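PDB 4GKH: aminoglycoside 3'-phosphotransferase AphA1-IAB from Acinetobacter baumannii, which phosphorylates the 3'-hydroxyl of kanamycin and related aminoglycosides with a nucleoside triphosphate, giving resistance to these antibiotics. Local coordinates for residues 148-153 with 181-186; 226-231 with 266-271. All coordinates share one frame; numbering follows the deposited sequence.

Contact 1 (148-153 with 181-186); sequences FRLAQA and KEMHKL
Met183, present as selenomethionine, reaches from helix 176-184 to Leu150 on helix 146-158 and brings its terminal methyl against one branch of the leucine. CE lies 3.5 Å from Leu150 CD2, and SE follows at 4.2 Å from the same CD2, so a single methyl of the leucine meets the end of the longer chain. CG of Met183 stands anti to the backbone N (chi1 -177°), and the chain runs out straight until it bends at the last torsion, where CE turns off the line. Leucine and selenomethionine run antiparallel and overlap alongside, with their methyls touching. Phe271, from the C-terminal tail, also packs on Met183, its CE1 3.5 Å from Met183 CE. The helices concerned belong to the largely helical C-terminal lobe of this protein-kinase-like fold; their nearest CA atoms here, those of Leu150 and His184, are 9.8 Å apart, and the gap is bridged by side chains. The join is slight, burying 112 Å² in all between the two segments. His184, one residue on, borders the same leucine branch: its CB bond does not head for the other helix, yet the end of the ring comes nearer, with NE2 4.2 Å from Leu150 CD2, which approaches the ring obliquely. The other ring nitrogen, ND1, is bonded to the backbone O of Trp180, one turn earlier, which fixes the ring's rotation, and the Trp180 ring meets it with the planes steeply inclined. Beyond the histidine the segment leaves helix 146-158 behind, and Leu186 packs instead on Asn260 and Met267 of helix 259-269.

Contact 2 (226-231 with 266-271); sequences RYQDLA and LMLDEF. With KAN (kanamycin a), chain M.
Leu266 holds CG anti to its carbonyl carbon (chi1 -71°), which carries the CD2 branch round to Ala231 although the CB bond starts out away from it. CD2 sits 3.5 Å from Ala231 O and 4.2 Å from Ala231 CB, so the leucine rests on the backbone carbonyl as well as on the methyl that points toward it. Gln228, with CG anti to the backbone N (chi1 169°) and a bend at the next torsion, swings its amide toward helix 259-269, where OE1 comes no nearer than 4.4 Å to Leu268 CD2. The amide's NE2 donates to a water at 3.0 Å, which in turn donates to Asp269 OD1 at 2.8 Å, and NE2 is also bonded to Gly198 O, next to Asp199, the probable proton acceptor. Asp269 and Glu270 belong to the kanamycin pocket of this aminoglycoside kinase: Asp269 O accepts from kanamycin N2 at 2.7 Å, and Glu270 OE1 from kanamycin N3 at 2.7 Å. Both amines belong to the 2-deoxystreptamine ring. Glu270 is steadied at its other oxygen, OE2, by a salt bridge to Arg171 and a bond from Asp168 N. Carbonyl and carboxylate oxygens facing two amines, with the Asp269 carboxylate close by, would help keep those amines protonated, consistent with a pocket that receives a polycationic aminoglycoside.

How the contacts relate
Contact 1 closes before contact 2 opens along the chain, and their centres lie 11 Å apart, on the same side of the chain's centre. Four helices take part, 146-158 with 176-184 and 227-237 with 259-269, and the C-terminal segment 266-271 joins the two pairs. Met183 SE is 3.6 Å from Leu268 N, and Leu268 also touches Arg149 and Leu150. Contact 1 lies away from the active site and the ligand pockets, whereas contact 2 includes Asp269 and Glu270, which bind kanamycin. The end of the chain that binds the antibiotic is thus packed against helices 146-158 and 176-184 as well as 227-237, within the helical part of the C-terminal lobe.

Contact 1 (148-153 with 181-186)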
# COMPACT_ATOMS: atom_id res chain seq x y z
N PHE A 148 13.35 -10.09 5.09
CA PHE A 148 12.21 -9.96 6.00
C PHE A 148 10.87 -10.35 5.33
O PHE A 148 10.06 -11.09 5.90
CB PHE A 148 12.13 -8.52 6.53
CG PHE A 148 10.94 -8.25 7.40
CD1 PHE A 148 10.95 -8.61 8.74
CD2 PHE A 148 9.82 -7.62 6.88
CE1 PHE A 148 9.84 -8.38 9.54
CE2 PHE A 148 8.71 -7.38 7.67
CZ PHE A 148 8.72 -7.75 9.01
N ARG A 149 10.64 -9.85 4.12
CA ARG A 149 9.39 -10.12 3.42
C ARG A 149 9.31 -11.55 2.94
O ARG A 149 8.22 -12.14 2.89
CB ARG A 149 9.20 -9.17 2.22
CG ARG A 149 9.09 -7.67 2.54
CD ARG A 149 7.90 -7.26 3.42
NE ARG A 149 6.59 -7.66 2.91
CZ ARG A 149 5.96 -7.10 1.87
NH1 ARG A 149 6.52 -6.10 1.20
NH2 ARG A 149 4.77 -7.55 1.50
N LEU A 150 10.45 -12.12 2.56
CA LEU A 150 10.43 -13.51 2.11
C LEU A 150 10.04 -14.44 3.27
O LEU A 150 9.26 -15.38 3.11
CB LEU A 150 11.77 -13.91 1.51
CG LEU A 150 11.97 -13.46 0.05
CD1 LEU A 150 13.43 -13.60 -0.34
CD2 LEU A 150 11.10 -14.26 -0.90
N ALA A 151 10.57 -14.16 4.45
CA ALA A 151 10.20 -14.94 5.61
C ALA A 151 8.71 -14.76 5.95
O ALA A 151 8.04 -15.70 6.35
CB ALA A 151 11.08 -14.59 6.82
N GLN A 152 8.20 -13.54 5.78
CA GLN A 152 6.78 -13.30 5.97
C GLN A 152 5.97 -14.12 4.98
O GLN A 152 4.95 -14.72 5.33
CB GLN A 152 6.45 -11.83 5.73
CG GLN A 152 6.23 -10.99 6.97
CD GLN A 152 5.87 -9.54 6.63
OE1 GLN A 152 5.95 -9.11 5.48
NE2 GLN A 152 5.46 -8.77 7.64
N ALA A 153 6.42 -14.13 3.73
CA ALA A 153 5.72 -14.86 2.67
C ALA A 153 5.71 -16.36 2.95
O ALA A 153 4.68 -17.06 2.75
CB ALA A 153 6.39 -14.57 1.34
N LYS A 181 8.84 -21.60 -5.50
CA LYS A 181 10.06 -22.17 -6.08
C LYS A 181 10.62 -21.33 -7.22
O LYS A 181 11.82 -21.10 -7.29
CB LYS A 181 9.82 -23.60 -6.56
CG LYS A 181 9.64 -24.61 -5.44
CD LYS A 181 9.70 -26.05 -5.96
CE LYS A 181 10.69 -26.88 -5.16
NZ LYS A 181 10.33 -27.00 -3.72
N GLU A 182 9.74 -20.89 -8.12
CA GLU A 182 10.17 -20.13 -9.29
C GLU A 182 10.75 -18.79 -8.88
O GLU A 182 11.70 -18.31 -9.47
CB GLU A 182 8.99 -19.91 -10.24
CG GLU A 182 8.53 -21.19 -10.91
CD GLU A 182 9.47 -21.62 -12.01
OE1 GLU A 182 10.06 -22.72 -11.90
OE2 GLU A 182 9.63 -20.85 -12.98
N MSE A 183 10.16 -18.20 -7.85
CA MSE A 183 10.61 -16.91 -7.37
C MSE A 183 12.07 -16.98 -6.91
O MSE A 183 12.82 -16.04 -7.10
CB MSE A 183 9.72 -16.43 -6.23
CG MSE A 183 10.08 -15.05 -5.71
SE MSE A 183 8.84 -14.31 -4.43
CE MSE A 183 8.85 -15.79 -3.14
N HIS A 184 12.48 -18.11 -6.32
CA HIS A 184 13.84 -18.19 -5.79
C HIS A 184 14.92 -18.32 -6.87
O HIS A 184 16.09 -18.04 -6.62
CB HIS A 184 13.96 -19.26 -4.70
CG HIS A 184 13.37 -18.82 -3.39
ND1 HIS A 184 12.01 -18.78 -3.17
CD2 HIS A 184 13.95 -18.34 -2.27
CE1 HIS A 184 11.78 -18.31 -1.96
NE2 HIS A 184 12.94 -18.04 -1.39
N LYS A 185 14.51 -18.68 -8.08
CA LYS A 185 15.43 -18.73 -9.22
C LYS A 185 15.93 -17.36 -9.72
O LYS A 185 16.95 -17.29 -10.42
CB LYS A 185 14.82 -19.56 -10.35
CG LYS A 185 14.54 -20.99 -9.92
CD LYS A 185 13.64 -21.72 -10.89
CE LYS A 185 13.33 -23.12 -10.37
NZ LYS A 185 12.43 -23.88 -11.30
N LEU A 186 15.25 -16.29 -9.35
CA LEU A 186 15.66 -14.93 -9.72
C LEU A 186 16.76 -14.37 -8.80
O LEU A 186 17.54 -13.50 -9.21
CB LEU A 186 14.45 -14.00 -9.69
CG LEU A 186 13.17 -14.50 -10.37
CD1 LEU A 186 11.97 -13.69 -9.90
CD2 LEU A 186 13.28 -14.44 -11.89

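Contact 2 (226-231 with 266-271)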
# COMPACT_ATOMS: atom_id res chain seq x y z
N ARG A 226 13.74 -0.13 -4.25
CA ARG A 226 12.76 0.78 -4.86
C ARG A 226 11.74 0.06 -5.76
O ARG A 226 10.62 0.53 -5.95
CB ARG A 226 13.44 1.94 -5.61
CG ARG A 226 14.28 1.54 -6.82
CD ARG A 226 14.95 2.76 -7.48
NE ARG A 226 16.16 3.21 -6.78
CZ ARG A 226 16.31 4.40 -6.22
NH1 ARG A 226 15.35 5.31 -6.27
NH2 ARG A 226 17.45 4.70 -5.60
N TYR A 227 12.10 -1.10 -6.30
CA TYR A 227 11.17 -1.86 -7.14
C TYR A 227 9.98 -2.48 -6.38
O TYR A 227 9.02 -2.95 -6.98
CB TYR A 227 11.91 -2.92 -7.97
CG TYR A 227 12.55 -2.36 -9.22
CD1 TYR A 227 13.70 -1.57 -9.15
CD2 TYR A 227 12.02 -2.63 -10.49
CE1 TYR A 227 14.29 -1.04 -10.29
CE2 TYR A 227 12.61 -2.12 -11.63
CZ TYR A 227 13.74 -1.33 -11.53
OH TYR A 227 14.33 -0.83 -12.68
N GLN A 228 10.03 -2.47 -5.05
CA GLN A 228 8.86 -2.89 -4.28
C GLN A 228 7.66 -2.01 -4.62
O GLN A 228 6.53 -2.50 -4.74
CB GLN A 228 9.12 -2.79 -2.77
CG GLN A 228 7.83 -2.97 -1.92
CD GLN A 228 7.18 -4.34 -2.12
OE1 GLN A 228 7.85 -5.30 -2.50
NE2 GLN A 228 5.87 -4.42 -1.86
N ASP A 229 7.90 -0.72 -4.79
CA ASP A 229 6.81 0.21 -5.09
C ASP A 229 6.57 0.30 -6.59
O ASP A 229 5.43 0.33 -7.05
CB ASP A 229 7.10 1.61 -4.51
CG ASP A 229 7.02 1.62 -2.96
OD1 ASP A 229 6.32 0.75 -2.37
OD2 ASP A 229 7.66 2.51 -2.34
N LEU A 230 7.66 0.34 -7.35
CA LEU A 230 7.55 0.43 -8.79
C LEU A 230 6.79 -0.77 -9.36
O LEU A 230 5.96 -0.60 -10.25
CB LEU A 230 8.93 0.53 -9.43
CG LEU A 230 9.69 1.84 -9.25
CD1 LEU A 230 11.16 1.60 -9.56
CD2 LEU A 230 9.11 2.94 -10.15
N ALA A 231 7.03 -1.96 -8.82
CA ALA A 231 6.44 -3.18 -9.40
C ALA A 231 4.93 -3.20 -9.24
O ALA A 231 4.19 -3.52 -10.17
CB ALA A 231 7.05 -4.44 -8.77
N LEU A 266 6.88 -8.51 -8.21
CA LEU A 266 5.55 -8.95 -8.62
C LEU A 266 5.25 -10.32 -8.02
O LEU A 266 4.16 -10.57 -7.50
CB LEU A 266 5.48 -9.06 -10.14
CG LEU A 266 5.50 -7.72 -10.88
CD1 LEU A 266 5.62 -7.93 -12.38
CD2 LEU A 266 4.23 -6.97 -10.54
N MSE A 267 6.22 -11.21 -8.10
CA MSE A 267 6.01 -12.55 -7.56
C MSE A 267 5.88 -12.49 -6.04
O MSE A 267 5.04 -13.18 -5.45
CB MSE A 267 7.13 -13.48 -8.01
CG MSE A 267 7.11 -13.77 -9.52
SE MSE A 267 8.46 -15.02 -10.04
CE MSE A 267 7.47 -16.64 -9.69
N LEU A 268 6.66 -11.64 -5.39
CA LEU A 268 6.58 -11.55 -3.93
C LEU A 268 5.21 -11.07 -3.48
O LEU A 268 4.66 -11.55 -2.48
CB LEU A 268 7.69 -10.65 -3.38
CG LEU A 268 7.82 -10.49 -1.85
CD1 LEU A 268 8.16 -11.82 -1.20
CD2 LEU A 268 8.89 -9.46 -1.55
N ASP A 269 4.63 -10.15 -4.24
CA ASP A 269 3.33 -9.60 -3.85
C ASP A 269 2.20 -10.62 -3.98
O ASP A 269 1.13 -10.42 -3.38
CB ASP A 269 3.00 -8.30 -4.61
CG ASP A 269 1.95 -7.44 -3.89
OD1 ASP A 269 2.08 -7.23 -2.67
OD2 ASP A 269 1.00 -6.96 -4.54
N GLU A 270 2.42 -11.70 -4.72
CA GLU A 270 1.42 -12.79 -4.81
C GLU A 270 1.11 -13.38 -3.43
O GLU A 270 0.02 -13.93 -3.20
CB GLU A 270 1.88 -13.91 -5.74
CG GLU A 270 2.16 -13.51 -7.20
CD GLU A 270 0.90 -13.13 -7.99
OE1 GLU A 270 -0.02 -12.52 -7.41
OE2 GLU A 270 0.85 -13.44 -9.20
N PHE A 271 2.07 -13.26 -2.53
CA PHE A 271 1.97 -13.90 -1.21
C PHE A 271 1.22 -13.08 -0.15
O PHE A 271 0.96 -13.58 0.97
CB PHE A 271 3.38 -14.24 -0.70
CG PHE A 271 4.04 -15.35 -1.49
CD1 PHE A 271 4.76 -15.07 -2.65
CD2 PHE A 271 3.89 -16.67 -1.09
CE1 PHE A 271 5.34 -16.09 -3.39
CE2 PHE A 271 4.47 -17.70 -1.82
CZ PHE A 271 5.20 -17.41 -2.98
C1 KAN M . -4.55 -7.10 -3.28
C2 KAN M . -4.56 -5.71 -2.69
C3 KAN M . -3.69 -5.59 -1.46
C4 KAN M . -4.19 -6.60 -0.42
C5 KAN M . -4.09 -7.99 -1.01
C6 KAN M . -4.63 -8.92 0.07
C7 KAN M . -1.80 -9.49 -7.12
C8 KAN M . -3.18 -8.88 -7.20
C9 KAN M . -3.28 -7.79 -6.11
C10 KAN M . -3.11 -8.41 -4.70
C11 KAN M . -1.68 -9.00 -4.65
C12 KAN M . -1.56 -10.08 -5.72
C13 KAN M . -4.64 -8.20 -9.06
C14 KAN M . -4.47 -8.45 -10.56
C15 KAN M . -3.62 -7.42 -11.27
C16 KAN M . -4.26 -6.06 -11.08
C17 KAN M . -4.31 -5.81 -9.58
C18 KAN M . -4.76 -4.37 -9.22
N1 KAN M . -4.58 -10.31 -0.40
N2 KAN M . -1.47 -9.61 -3.32
N3 KAN M . -1.77 -10.55 -8.16
N4 KAN M . -3.57 -7.72 -12.71
O5 KAN M . -4.91 -8.04 -2.21
O6 KAN M . -4.12 -4.78 -3.69
O7 KAN M . -3.80 -4.25 -0.96
O8 KAN M . -3.37 -6.55 0.76
O9 KAN M . -3.20 -7.39 -3.68
O10 KAN M . -4.49 -7.02 -6.25
O11 KAN M . -3.32 -8.37 -8.55
O12 KAN M . -5.10 -6.83 -8.91
O13 KAN M . -3.95 -9.78 -10.68
O14 KAN M . -3.43 -5.09 -11.71
O15 KAN M . -4.59 -4.16 -7.79
O HOH W 1 4.57 -7.08 -1.51